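Local coordinates for protein endonuclease V (PDB 3GOC) that probably nicks DNA near deaminated bases, cutting the second phosphodiester bond 3' to a deoxyinosine with the help of magnesium, at residues 46-57 with 217-228; 166-174 with 184-194. One frame throughout, in Å; residues are numbered along the deposited sequence.

Interaction 1. Residues 46-57 with 217-228; sequences DVAYDDERDVVV and DSLCRRALKEAT. With MG (magnesium ion), chain C; MG (magnesium ion), chain D.
Asp46 and Asp217 meet over a shared metal. Each extends its CG anti to its own backbone N (chi1 -169° and 173°), which brings both OD1 atoms to one magnesium ion; they stand 3.2 Å apart, Asp46 OD1 to Asp217 OD1, reconciled by the cation between them. Asp46 bridges, since its OD2 binds the second magnesium at 2.5 Å. Arg221 NE donates to Asp217 OD1 from the syn side, a second-shell salt bridge within the helix that probably helps position the carboxylate.

Further along, the join turns apolar. The Cys220 thiol lies against the backbone of Val47, SG 3.5 Å from Val47 C, while Val57 spreads its two methyls over the helix face: CG1 meets Ala223 CB at 3.6 Å and CG2 reaches Leu224. Leu224 forks in turn, CD2 on Ala48 CB and CD1 between Asp50 and Val57 CG2.

Asp50 divides its work between two oxygens. OD1 accepts from Glu52 N, above the carboxylate plane, closing an Asx turn, and offers its anti lone pair to Arg53 N, making an Asx motif; OD2 receives a water that also hydrogen-bonds Thr228 OG1. An alanine at Asp50 would leave those two backbone N-H groups without their acceptor and is likely to let the turn shift away from Thr228.

The helix lies over the hairpin of strands 41-49 and 55-64, residues 217-228 inclined 33° to residues 46-49. Leu219 and Ala223 carry the packing on to strand 70-79, while Val47 and Val56 turn away toward helix 94-102.

Interaction 2. Residues 166-174 with 184-194; sequences GADEVGRAL and FVSVGHRVDLD
With CG anti to the carbonyl carbon (chi1 -70°) and the chain extended from CG to NE, Arg172 carries its guanidinium across to the start of helix 193-202. Asp194 also has its CG anti to the carbonyl carbon (chi1 -83°), and the two side chains converge at an angle, their flat groups turned 53° against each other. One oxygen takes the whole grip: Asp194 OD1 lies in the guanidinium plane, 2.8 Å from Arg172 NH2 in a nearly straight bond, and accepts a longer, more bent one from Arg172 NH1. Leu193 comes over the flat side of the same group, its CB 3.7 Å from Arg172 CZ, while its CD1 lies near Arg172 NE. Pairing at the edge and cover on one face together limit how the guanidinium can turn.

Leu193 has further neighbours on strand 168-174. Its CD1 lies alongside Glu169 OE1, the two chains running in opposite directions, and its CD2 lies 4.0 Å from Gly171 CA. At this glycine the strands come close, Gly171 CA being 3.1 Å from Val185 O, and a side chain pointing as a CB would here would collide with that carbonyl.

Beside it, Arg172 and Val185 form an antiparallel hydrogen-bonded pair, with Arg172 N giving to Val185 O at 2.8 Å and Val185 N returning a bond to Arg172 O. The next pair, Ala173 with Phe184, is non-hydrogen-bonded; Ala173 CB touches Phe184 CE2 at 3.8 Å, and Tyr150 meets the same ring edge-to-face. A water bridges Val170 O and Val187 N where direct pairing has stopped.

Strand 168-174 also pairs with strand 160-165, where Val170 and Gly171 both face Leu163 in a classic beta bulge. The contact joins an antiparallel beta hairpin to the helix following it, in the mixed sheet of this RNase H-like endonuclease.

Overall arrangement
Both contacts reach the same mixed sheet, yet they lie on opposite sides of the chain's centre, with their own centres 28 Å apart and nearest atoms about 13 Å apart. Interaction 2 is nested inside the long loop that interaction 1 closes: strand 41-49 comes early, the hairpin 168-174 and 183-189 follows much later, and helix 193-202 leads on to helix 211-228, which returns to the first strands. Between the two strand pairs run the parallel strands 110-114 and 138-142, the former bringing Asp114 to the magnesium site. Residues distant in sequence are thereby gathered at one metal centre, while interaction 2 joins two strands of the sheet's other wing.

Interaction 1. Residues 46-57 with 217-228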
loop_
_atom_site.group_PDB
_atom_site.type_symbol
_atom_site.label_atom_id
_atom_site.label_comp_id
_atom_site.label_asym_id
_atom_site.label_seq_id
_atom_site.Cartn_x
_atom_site.Cartn_y
_atom_site.Cartn_z
ATOM N N ASP A 46 20.306 -1.861 -2.745
ATOM C CA ASP A 46 20.741 -3.221 -3.037
ATOM C C ASP A 46 22.223 -3.179 -3.366
ATOM O O ASP A 46 22.769 -2.119 -3.661
ATOM C CB ASP A 46 19.970 -3.793 -4.225
ATOM C CG ASP A 46 20.195 -5.265 -4.394
ATOM O OD1 ASP A 46 20.088 -5.745 -5.545
ATOM O OD2 ASP A 46 20.472 -5.962 -3.380
ATOM N N VAL A 47 22.876 -4.331 -3.300
ATOM C CA VAL A 47 24.292 -4.399 -3.609
ATOM C C VAL A 47 24.616 -5.570 -4.519
ATOM O O VAL A 47 23.838 -6.520 -4.653
ATOM C CB VAL A 47 25.145 -4.519 -2.323
ATOM C CG1 VAL A 47 24.861 -3.339 -1.400
ATOM C CG2 VAL A 47 24.841 -5.828 -1.620
ATOM N N ALA A 48 25.771 -5.472 -5.163
ATOM C CA ALA A 48 26.263 -6.512 -6.053
ATOM C C ALA A 48 27.727 -6.723 -5.690
ATOM O O ALA A 48 28.500 -5.769 -5.625
ATOM C CB ALA A 48 26.137 -6.066 -7.514
ATOM N N TYR A 49 28.098 -7.970 -5.429
ATOM C CA TYR A 49 29.473 -8.307 -5.077
ATOM C C TYR A 49 30.224 -8.826 -6.287
ATOM O O TYR A 49 29.686 -9.606 -7.072
ATOM C CB TYR A 49 29.507 -9.389 -3.994
ATOM C CG TYR A 49 29.089 -8.918 -2.627
ATOM C CD1 TYR A 49 27.748 -8.914 -2.245
ATOM C CD2 TYR A 49 30.036 -8.454 -1.717
ATOM C CE1 TYR A 49 27.361 -8.455 -0.989
ATOM C CE2 TYR A 49 29.662 -7.997 -0.461
ATOM C CZ TYR A 49 28.327 -7.998 -0.104
ATOM O OH TYR A 49 27.958 -7.543 1.139
ATOM N N ASP A 50 31.468 -8.395 -6.441
ATOM C CA ASP A 50 32.266 -8.871 -7.552
ATOM C C ASP A 50 32.907 -10.193 -7.140
ATOM O O ASP A 50 33.313 -10.359 -5.992
ATOM C CB ASP A 50 33.349 -7.861 -7.910
ATOM C CG ASP A 50 33.940 -8.119 -9.279
ATOM O OD1 ASP A 50 35.016 -8.738 -9.370
ATOM O OD2 ASP A 50 33.304 -7.715 -10.274
ATOM N N ASP A 51 33.004 -11.133 -8.075
ATOM C CA ASP A 51 33.599 -12.431 -7.768
ATOM C C ASP A 51 35.101 -12.481 -7.965
ATOM O O ASP A 51 35.755 -13.385 -7.455
ATOM C CB ASP A 51 32.973 -13.537 -8.622
ATOM C CG ASP A 51 31.513 -13.761 -8.311
ATOM O OD1 ASP A 51 31.125 -13.623 -7.136
ATOM O OD2 ASP A 51 30.759 -14.099 -9.244
ATOM N N GLU A 52 35.651 -11.520 -8.700
ATOM C CA GLU A 52 37.082 -11.512 -8.984
ATOM C C GLU A 52 37.909 -10.628 -8.071
ATOM O O GLU A 52 39.080 -10.907 -7.833
ATOM C CB GLU A 52 37.314 -11.115 -10.439
ATOM C CG GLU A 52 36.818 -12.149 -11.441
ATOM C CD GLU A 52 37.502 -13.493 -11.282
ATOM O OE1 GLU A 52 38.749 -13.505 -11.193
ATOM O OE2 GLU A 52 36.792 -14.526 -11.262
ATOM N N ARG A 53 37.311 -9.551 -7.580
ATOM C CA ARG A 53 38.014 -8.665 -6.663
ATOM C C ARG A 53 37.143 -8.409 -5.441
ATOM O O ARG A 53 35.919 -8.511 -5.515
ATOM C CB ARG A 53 38.408 -7.359 -7.363
ATOM C CG ARG A 53 37.321 -6.681 -8.161
ATOM C CD ARG A 53 37.931 -6.087 -9.428
ATOM N NE ARG A 53 37.145 -4.984 -9.972
ATOM C CZ ARG A 53 37.163 -3.745 -9.489
ATOM N NH1 ARG A 53 37.930 -3.447 -8.449
ATOM N NH2 ARG A 53 36.416 -2.804 -10.048
ATOM N N ASP A 54 37.782 -8.092 -4.320
ATOM C CA ASP A 54 37.078 -7.862 -3.060
ATOM C C ASP A 54 36.366 -6.515 -3.039
ATOM O O ASP A 54 36.635 -5.672 -2.183
ATOM C CB ASP A 54 38.068 -7.944 -1.891
ATOM C CG ASP A 54 37.449 -8.540 -0.639
ATOM O OD1 ASP A 54 38.088 -8.471 0.434
ATOM O OD2 ASP A 54 36.330 -9.088 -0.726
ATOM N N VAL A 55 35.450 -6.326 -3.980
ATOM C CA VAL A 55 34.711 -5.077 -4.072
ATOM C C VAL A 55 33.202 -5.312 -4.069
ATOM O O VAL A 55 32.723 -6.358 -4.509
ATOM C CB VAL A 55 35.109 -4.308 -5.357
ATOM C CG1 VAL A 55 34.324 -3.016 -5.460
ATOM C CG2 VAL A 55 36.605 -4.019 -5.338
ATOM N N VAL A 56 32.463 -4.340 -3.544
ATOM C CA VAL A 56 31.014 -4.411 -3.501
ATOM C C VAL A 56 30.477 -3.082 -4.015
ATOM O O VAL A 56 31.052 -2.026 -3.751
ATOM C CB VAL A 56 30.493 -4.710 -2.054
ATOM C CG1 VAL A 56 31.000 -3.663 -1.071
ATOM C CG2 VAL A 56 28.969 -4.775 -2.053
ATOM N N VAL A 57 29.403 -3.144 -4.792
ATOM C CA VAL A 57 28.803 -1.940 -5.349
ATOM C C VAL A 57 27.383 -1.799 -4.837
ATOM O O VAL A 57 26.586 -2.733 -4.921
ATOM C CB VAL A 57 28.782 -1.988 -6.892
ATOM C CG1 VAL A 57 27.974 -0.817 -7.438
ATOM C CG2 VAL A 57 30.210 -1.929 -7.426
ATOM N N ASP A 217 18.475 -3.226 -7.849
ATOM C CA ASP A 217 19.209 -4.407 -8.286
ATOM C C ASP A 217 19.812 -4.172 -9.666
ATOM O O ASP A 217 20.996 -4.439 -9.897
ATOM C CB ASP A 217 18.289 -5.631 -8.337
ATOM C CG ASP A 217 18.971 -6.838 -8.949
ATOM O OD1 ASP A 217 19.856 -7.418 -8.291
ATOM O OD2 ASP A 217 18.638 -7.199 -10.100
ATOM N N SER A 218 18.996 -3.665 -10.585
ATOM C CA SER A 218 19.471 -3.419 -11.939
ATOM C C SER A 218 20.616 -2.420 -11.934
ATOM O O SER A 218 21.625 -2.612 -12.616
ATOM C CB SER A 218 18.335 -2.887 -12.817
ATOM O OG SER A 218 17.362 -3.897 -13.056
ATOM N N LEU A 219 20.472 -1.361 -11.143
ATOM C CA LEU A 219 21.502 -0.330 -11.097
ATOM C C LEU A 219 22.829 -0.764 -10.479
ATOM O O LEU A 219 23.891 -0.456 -11.026
ATOM C CB LEU A 219 20.969 0.923 -10.389
ATOM C CG LEU A 219 21.952 2.097 -10.279
ATOM C CD1 LEU A 219 22.465 2.516 -11.659
ATOM C CD2 LEU A 219 21.253 3.264 -9.602
ATOM N N CYS A 220 22.807 -1.465 -9.352
ATOM C CA CYS A 220 24.089 -1.872 -8.792
ATOM C C CYS A 220 24.805 -2.877 -9.687
ATOM O O CYS A 220 26.034 -2.892 -9.749
ATOM C CB CYS A 220 23.946 -2.430 -7.365
ATOM S SG CYS A 220 22.982 -3.944 -7.121
ATOM N N ARG A 221 24.046 -3.722 -10.375
ATOM C CA ARG A 221 24.662 -4.695 -11.268
ATOM C C ARG A 221 25.328 -3.965 -12.437
ATOM O O ARG A 221 26.433 -4.328 -12.854
ATOM C CB ARG A 221 23.614 -5.684 -11.781
ATOM C CG ARG A 221 23.157 -6.699 -10.733
ATOM C CD ARG A 221 21.949 -7.488 -11.221
ATOM N NE ARG A 221 21.600 -8.601 -10.342
ATOM C CZ ARG A 221 22.274 -9.743 -10.278
ATOM N NH1 ARG A 221 21.882 -10.703 -9.448
ATOM N NH2 ARG A 221 23.337 -9.935 -11.048
ATOM N N ARG A 222 24.674 -2.932 -12.961
ATOM C CA ARG A 222 25.254 -2.173 -14.068
ATOM C C ARG A 222 26.508 -1.433 -13.603
ATOM O O ARG A 222 27.524 -1.423 -14.296
ATOM C CB ARG A 222 24.252 -1.157 -14.630
ATOM C CG ARG A 222 24.783 -0.432 -15.865
ATOM C CD ARG A 222 23.806 0.603 -16.388
ATOM N NE ARG A 222 23.729 1.773 -15.523
ATOM C CZ ARG A 222 22.882 2.778 -15.708
ATOM N NH1 ARG A 222 22.036 2.750 -16.728
ATOM N NH2 ARG A 222 22.889 3.817 -14.884
ATOM N N ALA A 223 26.428 -0.814 -12.428
ATOM C CA ALA A 223 27.556 -0.067 -11.883
ATOM C C ALA A 223 28.739 -0.985 -11.585
ATOM O O ALA A 223 29.894 -0.574 -11.710
ATOM C CB ALA A 223 27.132 0.681 -10.623
ATOM N N LEU A 224 28.457 -2.226 -11.188
ATOM C CA LEU A 224 29.531 -3.180 -10.904
ATOM C C LEU A 224 30.243 -3.546 -12.206
ATOM O O LEU A 224 31.474 -3.641 -12.250
ATOM C CB LEU A 224 28.979 -4.446 -10.236
ATOM C CG LEU A 224 29.977 -5.599 -10.056
ATOM C CD1 LEU A 224 31.189 -5.141 -9.253
ATOM C CD2 LEU A 224 29.287 -6.758 -9.364
ATOM N N LYS A 225 29.462 -3.754 -13.264
ATOM C CA LYS A 225 30.009 -4.085 -14.577
ATOM C C LYS A 225 30.924 -2.945 -15.031
ATOM O O LYS A 225 32.028 -3.174 -15.527
ATOM C CB LYS A 225 28.871 -4.260 -15.588
ATOM C CG LYS A 225 29.323 -4.467 -17.030
ATOM C CD LYS A 225 28.174 -4.229 -18.008
ATOM C CE LYS A 225 27.725 -2.767 -17.980
ATOM N NZ LYS A 225 26.614 -2.491 -18.928
ATOM N N GLU A 226 30.453 -1.714 -14.855
ATOM C CA GLU A 226 31.223 -0.537 -15.246
ATOM C C GLU A 226 32.502 -0.384 -14.423
ATOM O O GLU A 226 33.551 -0.007 -14.951
ATOM C CB GLU A 226 30.343 0.713 -15.116
ATOM C CG GLU A 226 29.195 0.724 -16.118
ATOM C CD GLU A 226 28.125 1.766 -15.822
ATOM O OE1 GLU A 226 27.225 1.932 -16.670
ATOM O OE2 GLU A 226 28.170 2.404 -14.751
ATOM N N ALA A 227 32.416 -0.690 -13.134
ATOM C CA ALA A 227 33.572 -0.576 -12.252
ATOM C C ALA A 227 34.668 -1.574 -12.609
ATOM O O ALA A 227 35.858 -1.268 -12.500
ATOM C CB ALA A 227 33.139 -0.778 -10.801
ATOM N N THR A 228 34.268 -2.763 -13.043
ATOM C CA THR A 228 35.234 -3.800 -13.382
ATOM C C THR A 228 35.759 -3.680 -14.802
ATOM O O THR A 228 36.739 -4.330 -15.163
ATOM C CB THR A 228 34.630 -5.201 -13.173
ATOM O OG1 THR A 228 33.484 -5.366 -14.014
ATOM C CG2 THR A 228 34.205 -5.373 -11.728
HETATM MG MG MG C . 20.364 -7.832 -6.180
HETATM MG MG MG D . 20.477 -8.398 -3.839
HETATM O O HOH W 1 22.550 -7.534 -6.844
HETATM O O HOH W 2 32.071 -7.604 -12.719
HETATM O O HOH W 3 20.567 -10.064 -6.789
HETATM O O HOH W 4 18.063 -8.072 -5.793
HETATM O O HOH W 5 20.159 -8.180 -1.305
HETATM O O HOH W 6 19.676 -10.497 -2.770
#

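Interaction 2. Residues 166-174 with 184-194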
loop_
_atom_site.group_PDB
_atom_site.type_symbol
_atom_site.label_atom_id
_atom_site.label_comp_id
_atom_site.label_asym_id
_atom_site.label_seq_id
_atom_site.Cartn_x
_atom_site.Cartn_y
_atom_site.Cartn_z
ATOM N N GLY A 166 11.552 -19.653 15.177
ATOM C CA GLY A 166 11.240 -20.515 16.299
ATOM C C GLY A 166 9.748 -20.350 16.530
ATOM O O GLY A 166 8.936 -20.877 15.770
ATOM N N ALA A 167 9.381 -19.598 17.562
ATOM C CA ALA A 167 7.972 -19.364 17.863
ATOM C C ALA A 167 7.684 -17.869 17.904
ATOM O O ALA A 167 6.552 -17.446 18.148
ATOM C CB ALA A 167 7.614 -20.001 19.199
ATOM N N ASP A 168 8.717 -17.072 17.655
ATOM C CA ASP A 168 8.605 -15.615 17.690
ATOM C C ASP A 168 8.382 -14.983 16.322
ATOM O O ASP A 168 9.094 -15.281 15.362
ATOM C CB ASP A 168 9.872 -15.026 18.300
ATOM C CG ASP A 168 10.114 -15.515 19.707
ATOM O OD1 ASP A 168 11.296 -15.632 20.096
ATOM O OD2 ASP A 168 9.117 -15.769 20.417
ATOM N N GLU A 169 7.405 -14.089 16.236
ATOM C CA GLU A 169 7.139 -13.421 14.972
ATOM C C GLU A 169 8.236 -12.396 14.720
ATOM O O GLU A 169 8.512 -11.550 15.571
ATOM C CB GLU A 169 5.785 -12.715 14.998
ATOM C CG GLU A 169 5.437 -12.068 13.666
ATOM C CD GLU A 169 4.093 -11.381 13.675
ATOM O OE1 GLU A 169 4.019 -10.216 14.120
ATOM O OE2 GLU A 169 3.105 -12.015 13.244
ATOM N N VAL A 170 8.863 -12.483 13.549
ATOM C CA VAL A 170 9.926 -11.558 13.176
ATOM C C VAL A 170 9.601 -10.831 11.872
ATOM O O VAL A 170 10.419 -10.070 11.356
ATOM C CB VAL A 170 11.289 -12.287 13.032
ATOM C CG1 VAL A 170 11.736 -12.812 14.390
ATOM C CG2 VAL A 170 11.174 -13.435 12.026
ATOM N N GLY A 171 8.399 -11.070 11.355
ATOM C CA GLY A 171 7.968 -10.438 10.125
ATOM C C GLY A 171 6.715 -11.108 9.599
ATOM O O GLY A 171 6.007 -11.794 10.341
ATOM N N ARG A 172 6.428 -10.912 8.317
ATOM C CA ARG A 172 5.249 -11.529 7.725
ATOM C C ARG A 172 5.481 -11.998 6.304
ATOM O O ARG A 172 6.220 -11.370 5.548
ATOM C CB ARG A 172 4.074 -10.549 7.703
ATOM C CG ARG A 172 3.484 -10.233 9.053
ATOM C CD ARG A 172 2.439 -9.145 8.934
ATOM N NE ARG A 172 1.985 -8.699 10.245
ATOM C CZ ARG A 172 1.287 -7.586 10.451
ATOM N NH1 ARG A 172 0.919 -7.259 11.683
ATOM N NH2 ARG A 172 0.972 -6.800 9.429
ATOM N N ALA A 173 4.855 -13.114 5.949
ATOM C CA ALA A 173 4.922 -13.596 4.581
ATOM C C ALA A 173 3.760 -12.797 3.985
ATOM O O ALA A 173 2.643 -12.831 4.508
ATOM C CB ALA A 173 4.641 -15.087 4.521
ATOM N N LEU A 174 4.024 -12.057 2.914
ATOM C CA LEU A 174 3.005 -11.212 2.304
ATOM C C LEU A 174 2.745 -11.561 0.851
ATOM O O LEU A 174 3.674 -11.627 0.048
ATOM C CB LEU A 174 3.446 -9.749 2.388
ATOM C CG LEU A 174 2.512 -8.700 1.783
ATOM C CD1 LEU A 174 1.240 -8.611 2.619
ATOM C CD2 LEU A 174 3.216 -7.345 1.751
ATOM N N PHE A 184 8.824 -11.830 1.849
ATOM C CA PHE A 184 8.955 -11.809 3.293
ATOM C C PHE A 184 9.365 -10.453 3.810
ATOM O O PHE A 184 10.486 -9.987 3.611
ATOM C CB PHE A 184 9.914 -12.930 3.677
ATOM C CG PHE A 184 9.501 -14.251 3.096
ATOM C CD1 PHE A 184 9.926 -14.638 1.822
ATOM C CD2 PHE A 184 8.560 -15.037 3.758
ATOM C CE1 PHE A 184 9.409 -15.785 1.214
ATOM C CE2 PHE A 184 8.036 -16.181 3.167
ATOM C CZ PHE A 184 8.458 -16.557 1.886
ATOM N N VAL A 185 8.409 -9.832 4.487
ATOM C CA VAL A 185 8.544 -8.487 5.014
ATOM C C VAL A 185 8.923 -8.422 6.485
ATOM O O VAL A 185 8.344 -9.118 7.311
ATOM C CB VAL A 185 7.205 -7.744 4.830
ATOM C CG1 VAL A 185 7.310 -6.315 5.324
ATOM C CG2 VAL A 185 6.797 -7.788 3.366
ATOM N N SER A 186 9.894 -7.580 6.810
ATOM C CA SER A 186 10.274 -7.413 8.199
ATOM C C SER A 186 10.562 -5.947 8.466
ATOM O O SER A 186 10.962 -5.200 7.570
ATOM C CB SER A 186 11.489 -8.288 8.547
ATOM O OG SER A 186 12.620 -7.957 7.763
ATOM N N VAL A 187 10.322 -5.524 9.700
ATOM C CA VAL A 187 10.582 -4.145 10.058
ATOM C C VAL A 187 12.079 -3.940 10.217
ATOM O O VAL A 187 12.817 -4.847 10.616
ATOM C CB VAL A 187 9.882 -3.770 11.377
ATOM C CG1 VAL A 187 8.380 -3.877 11.211
ATOM C CG2 VAL A 187 10.359 -4.677 12.484
ATOM N N GLY A 188 12.531 -2.747 9.861
ATOM C CA GLY A 188 13.929 -2.430 10.012
ATOM C C GLY A 188 14.076 -1.481 11.187
ATOM O O GLY A 188 14.643 -1.829 12.227
ATOM N N HIS A 189 13.531 -0.280 11.024
ATOM C CA HIS A 189 13.617 0.760 12.044
ATOM C C HIS A 189 12.552 1.831 11.790
ATOM O O HIS A 189 12.301 2.208 10.649
ATOM C CB HIS A 189 15.019 1.378 11.980
ATOM C CG HIS A 189 15.263 2.476 12.967
ATOM N ND1 HIS A 189 15.106 2.306 14.326
ATOM C CD2 HIS A 189 15.744 3.730 12.798
ATOM C CE1 HIS A 189 15.487 3.406 14.951
ATOM N NE2 HIS A 189 15.881 4.285 14.047
ATOM N N ARG A 190 11.915 2.295 12.862
ATOM C CA ARG A 190 10.903 3.349 12.792
ATOM C C ARG A 190 9.698 3.102 11.875
ATOM O O ARG A 190 9.122 4.045 11.337
ATOM C CB ARG A 190 11.582 4.672 12.421
ATOM C CG ARG A 190 12.618 5.144 13.445
ATOM C CD ARG A 190 13.189 6.497 13.056
ATOM N NE ARG A 190 12.132 7.495 12.940
ATOM C CZ ARG A 190 12.185 8.568 12.156
ATOM N NH1 ARG A 190 13.252 8.798 11.406
ATOM N NH2 ARG A 190 11.152 9.403 12.102
ATOM N N VAL A 191 9.319 1.839 11.705
ATOM C CA VAL A 191 8.161 1.469 10.884
ATOM C C VAL A 191 7.529 0.231 11.521
ATOM O O VAL A 191 8.262 -0.639 11.992
ATOM C CB VAL A 191 8.575 1.096 9.434
ATOM C CG1 VAL A 191 7.342 0.773 8.609
ATOM C CG2 VAL A 191 9.361 2.227 8.793
ATOM N N ASP A 192 6.198 0.136 11.579
ATOM C CA ASP A 192 5.616 -1.076 12.150
ATOM C C ASP A 192 5.255 -2.056 11.035
ATOM O O ASP A 192 5.341 -1.715 9.849
ATOM C CB ASP A 192 4.414 -0.800 13.087
ATOM C CG ASP A 192 3.215 -0.157 12.405
ATOM O OD1 ASP A 192 3.060 -0.247 11.178
ATOM O OD2 ASP A 192 2.391 0.443 13.146
ATOM N N LEU A 193 4.897 -3.283 11.399
ATOM C CA LEU A 193 4.594 -4.297 10.395
ATOM C C LEU A 193 3.449 -3.953 9.466
ATOM O O LEU A 193 3.527 -4.237 8.273
ATOM C CB LEU A 193 4.345 -5.659 11.052
ATOM C CG LEU A 193 5.581 -6.541 11.237
ATOM C CD1 LEU A 193 5.158 -7.866 11.855
ATOM C CD2 LEU A 193 6.262 -6.783 9.889
ATOM N N ASP A 194 2.388 -3.347 9.995
ATOM C CA ASP A 194 1.263 -2.978 9.147
ATOM C C ASP A 194 1.725 -2.002 8.069
ATOM O O ASP A 194 1.370 -2.150 6.899
ATOM C CB ASP A 194 0.139 -2.348 9.978
ATOM C CG ASP A 194 -0.755 -3.382 10.624
ATOM O OD1 ASP A 194 -0.531 -4.592 10.405
ATOM O OD2 ASP A 194 -1.695 -2.990 11.354
HETATM O O HOH W 7 9.241 -7.571 11.438
#